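Side-chain contact in putative metal-dependent isothiocyanate hydrolase SaxA (PDB 6BRM), which probably hydrolyses isothiocyanates, the toxic defence compounds of plants, as a zinc-dependent bacterial enzyme of the metallo-beta-lactamase superfamily: residues His67-His72 with Gly126-Asn131. Numbering follows the deposited sequence.
Sequences HTHTDH and GQHGSN. With ZN (zinc ion), chain L; ZN (zinc ion), chain M.
H67 and H69 reach from one loop and H128 from the other to meet at a single zinc ion, which joins two backbones whose closest CA atoms, those of H67 and H128, lie 10.5 Å apart. H67 NE2 and H128 NE2 each bind this zinc at 2.2 Å, as does H69 through its other ring nitrogen, ND1. Histidine suits these places because its ring offers a nitrogen lone pair to the metal and still has a second nitrogen to be held: H69 NE2 is hydrogen-bonded at L142 and H128 ND1 at I198, which limits rotation of the rings. The first torsion of H128 (-159°) sets CG trans to the amide nitrogen and carries the imidazole across the gap to the zinc, where it meets H69 from the opposite direction. Its NE2 lies in the plane of the H69 ring, at the edge, 3.2 Å from H69 ND1; the two planes are turned by 53°. This is shared coordination and no hydrogen bond joins the pair. The H67 ring is tilted 70° from that of H128, and its CE1 lies 3.2 Å above the centre of the H72 ring. D71 OD2 and H72 NE2 turn to the second zinc; aspartate suits its place because one carboxylate oxygen binds the metal while OD1 accepts a hydrogen bond from the water bridging both metals. D164 also bridges them, and H221 completes the protein ligands of the second zinc. This compact centre contrasts with its solvent side, where T70 is exposed and a second water binds the second zinc. Beyond H128, Q127 NE2 bonds to N131 OD1 at the buried interface with the second subunit. The sequence HTHTDH is the HxHxDH motif, here forming the binuclear zinc site of the metallo-beta-lactamase fold.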
ATOM      1  N   HIS B  67      11.303  -9.127   7.608  1.00 49.20           N
ATOM      2  CA  HIS B  67      12.250  -8.010   7.487  1.00 49.10           C
ATOM      3  C   HIS B  67      13.388  -8.174   8.506  1.00 49.53           C
ATOM      4  O   HIS B  67      13.366  -9.106   9.318  1.00 48.40           O
ATOM      5  CB  HIS B  67      11.551  -6.643   7.638  1.00 49.29           C
ATOM      6  CG  HIS B  67      10.855  -6.433   8.950  1.00 48.04           C
ATOM      7  ND1 HIS B  67      10.098  -7.405   9.568  1.00 47.34           N
ATOM      8  CD2 HIS B  67      10.760  -5.333   9.735  1.00 48.09           C
ATOM      9  CE1 HIS B  67       9.589  -6.920  10.688  1.00 47.04           C
ATOM     10  NE2 HIS B  67       9.978  -5.664  10.815  1.00 46.57           N
ATOM     11  N   THR B  68      14.374  -7.276   8.456  1.00 49.70           N
ATOM     12  CA  THR B  68      15.590  -7.390   9.272  1.00 50.05           C
ATOM     13  C   THR B  68      15.618  -6.503  10.534  1.00 48.20           C
ATOM     14  O   THR B  68      16.693  -6.246  11.078  1.00 48.58           O
ATOM     15  CB  THR B  68      16.833  -7.096   8.408  1.00 51.50           C
ATOM     16  OG1 THR B  68      16.740  -5.768   7.876  1.00 54.49           O
ATOM     17  CG2 THR B  68      16.933  -8.094   7.265  1.00 51.89           C
ATOM     18  N   HIS B  69      14.455  -6.049  11.010  1.00 47.24           N
ATOM     19  CA  HIS B  69      14.376  -5.365  12.310  1.00 46.44           C
ATOM     20  C   HIS B  69      14.815  -6.325  13.415  1.00 47.51           C
ATOM     21  O   HIS B  69      14.474  -7.510  13.379  1.00 46.48           O
ATOM     22  CB  HIS B  69      12.965  -4.830  12.594  1.00 45.47           C
ATOM     23  CG  HIS B  69      12.630  -3.570  11.848  1.00 45.40           C
ATOM     24  ND1 HIS B  69      11.356  -3.041  11.817  1.00 44.71           N
ATOM     25  CD2 HIS B  69      13.401  -2.742  11.102  1.00 42.98           C
ATOM     26  CE1 HIS B  69      11.362  -1.937  11.089  1.00 43.05           C
ATOM     27  NE2 HIS B  69      12.590  -1.734  10.647  1.00 42.79           N
ATOM     28  N   THR B  70      15.572  -5.808  14.383  1.00 48.77           N
ATOM     29  CA  THR B  70      16.296  -6.640  15.361  1.00 49.63           C
ATOM     30  C   THR B  70      15.397  -7.581  16.171  1.00 50.87           C
ATOM     31  O   THR B  70      15.802  -8.704  16.483  1.00 50.45           O
ATOM     32  CB  THR B  70      17.136  -5.772  16.323  1.00 49.80           C
ATOM     33  OG1 THR B  70      17.844  -4.775  15.573  1.00 49.55           O
ATOM     34  CG2 THR B  70      18.138  -6.623  17.100  1.00 49.93           C
ATOM     35  N   ASP B  71      14.173  -7.138  16.470  1.00 51.41           N
ATOM     36  CA  ASP B  71      13.160  -7.987  17.132  1.00 51.87           C
ATOM     37  C   ASP B  71      12.553  -9.098  16.243  1.00 51.50           C
ATOM     38  O   ASP B  71      11.632  -9.799  16.675  1.00 53.76           O
ATOM     39  CB  ASP B  71      12.033  -7.123  17.740  1.00 52.49           C
ATOM     40  CG  ASP B  71      11.281  -6.316  16.695  1.00 53.06           C
ATOM     41  OD1 ASP B  71      11.958  -5.594  15.934  1.00 55.13           O
ATOM     42  OD2 ASP B  71      10.032  -6.388  16.628  1.00 51.60           O
ATOM     43  N   HIS B  72      13.033  -9.230  15.003  1.00 49.64           N
ATOM     44  CA  HIS B  72      12.691 -10.347  14.110  1.00 48.51           C
ATOM     45  C   HIS B  72      13.902 -11.143  13.591  1.00 47.18           C
ATOM     46  O   HIS B  72      13.722 -12.163  12.932  1.00 47.39           O
ATOM     47  CB  HIS B  72      11.913  -9.802  12.909  1.00 47.85           C
ATOM     48  CG  HIS B  72      10.687  -9.038  13.285  1.00 45.94           C
ATOM     49  ND1 HIS B  72       9.425  -9.586  13.233  1.00 46.18           N
ATOM     50  CD2 HIS B  72      10.530  -7.772  13.738  1.00 47.28           C
ATOM     51  CE1 HIS B  72       8.541  -8.690  13.632  1.00 46.84           C
ATOM     52  NE2 HIS B  72       9.186  -7.579  13.944  1.00 47.77           N
ATOM     53  N   GLY B 126       2.741  -4.494   3.323  1.00 45.96           N
ATOM     54  CA  GLY B 126       2.190  -3.800   4.489  1.00 45.41           C
ATOM     55  C   GLY B 126       2.740  -2.389   4.560  1.00 45.36           C
ATOM     56  O   GLY B 126       3.456  -1.952   3.657  1.00 43.29           O
ATOM     57  N   GLN B 127       2.382  -1.669   5.620  1.00 45.42           N
ATOM     58  CA  GLN B 127       2.988  -0.380   5.925  1.00 46.51           C
ATOM     59  C   GLN B 127       3.379  -0.334   7.401  1.00 47.79           C
ATOM     60  O   GLN B 127       2.513  -0.333   8.277  1.00 50.00           O
ATOM     61  CB  GLN B 127       2.030   0.758   5.572  1.00 47.16           C
ATOM     62  CG  GLN B 127       2.717   2.108   5.432  1.00 47.46           C
ATOM     63  CD  GLN B 127       1.854   3.136   4.730  1.00 48.29           C
ATOM     64  OE1 GLN B 127       2.004   3.372   3.530  1.00 48.57           O
ATOM     65  NE2 GLN B 127       0.939   3.746   5.474  1.00 48.66           N
ATOM     66  N   HIS B 128       4.686  -0.281   7.663  1.00 48.66           N
ATOM     67  CA  HIS B 128       5.246  -0.336   9.018  1.00 47.83           C
ATOM     68  C   HIS B 128       5.276   1.074   9.624  1.00 48.15           C
ATOM     69  O   HIS B 128       6.338   1.598   9.966  1.00 51.12           O
ATOM     70  CB  HIS B 128       6.656  -0.955   8.957  1.00 47.35           C
ATOM     71  CG  HIS B 128       7.140  -1.533  10.252  1.00 47.82           C
ATOM     72  ND1 HIS B 128       6.610  -1.187  11.478  1.00 46.80           N
ATOM     73  CD2 HIS B 128       8.132  -2.418  10.508  1.00 46.82           C
ATOM     74  CE1 HIS B 128       7.247  -1.847  12.430  1.00 46.88           C
ATOM     75  NE2 HIS B 128       8.181  -2.593  11.870  1.00 45.96           N
ATOM     76  N   GLY B 129       4.100   1.678   9.775  1.00 46.80           N
ATOM     77  CA  GLY B 129       3.991   3.078  10.193  1.00 46.04           C
ATOM     78  C   GLY B 129       2.785   3.772   9.601  1.00 45.91           C
ATOM     79  O   GLY B 129       2.137   3.250   8.695  1.00 45.31           O
ATOM     80  N   SER B 130       2.491   4.959  10.125  1.00 48.15           N
ATOM     81  CA  SER B 130       1.409   5.808   9.617  1.00 48.89           C
ATOM     82  C   SER B 130       1.785   6.451   8.283  1.00 48.99           C
ATOM     83  O   SER B 130       2.952   6.456   7.899  1.00 50.48           O
ATOM     84  CB  SER B 130       1.091   6.910  10.625  1.00 49.43           C
ATOM     85  OG  SER B 130       2.222   7.747  10.817  1.00 50.21           O
ATOM     86  N   ASN B 131       0.791   7.008   7.599  1.00 50.01           N
ATOM     87  CA  ASN B 131       1.004   7.752   6.347  1.00 49.83           C
ATOM     88  C   ASN B 131       1.976   8.920   6.509  1.00 51.05           C
ATOM     89  O   ASN B 131       2.783   9.183   5.614  1.00 52.13           O
ATOM     90  CB  ASN B 131      -0.332   8.282   5.801  1.00 48.91           C
ATOM     91  CG  ASN B 131      -1.204   7.189   5.213  1.00 48.57           C
ATOM     92  OD1 ASN B 131      -0.869   6.009   5.271  1.00 49.07           O
ATOM     93  ND2 ASN B 131      -2.333   7.583   4.640  1.00 48.59           N
TER
HETATM   94 ZN    ZN L 301       9.575  -4.198  12.421  1.00 48.41          ZN
HETATM   95 ZN    ZN M 302       8.592  -5.786  15.062  1.00 52.75          ZN
HETATM   96  O   HOH W   1      10.309  -4.543  14.451  1.00 47.57           O
HETATM   97  O   HOH W   2       7.924  -3.893  15.964  1.00 46.81           O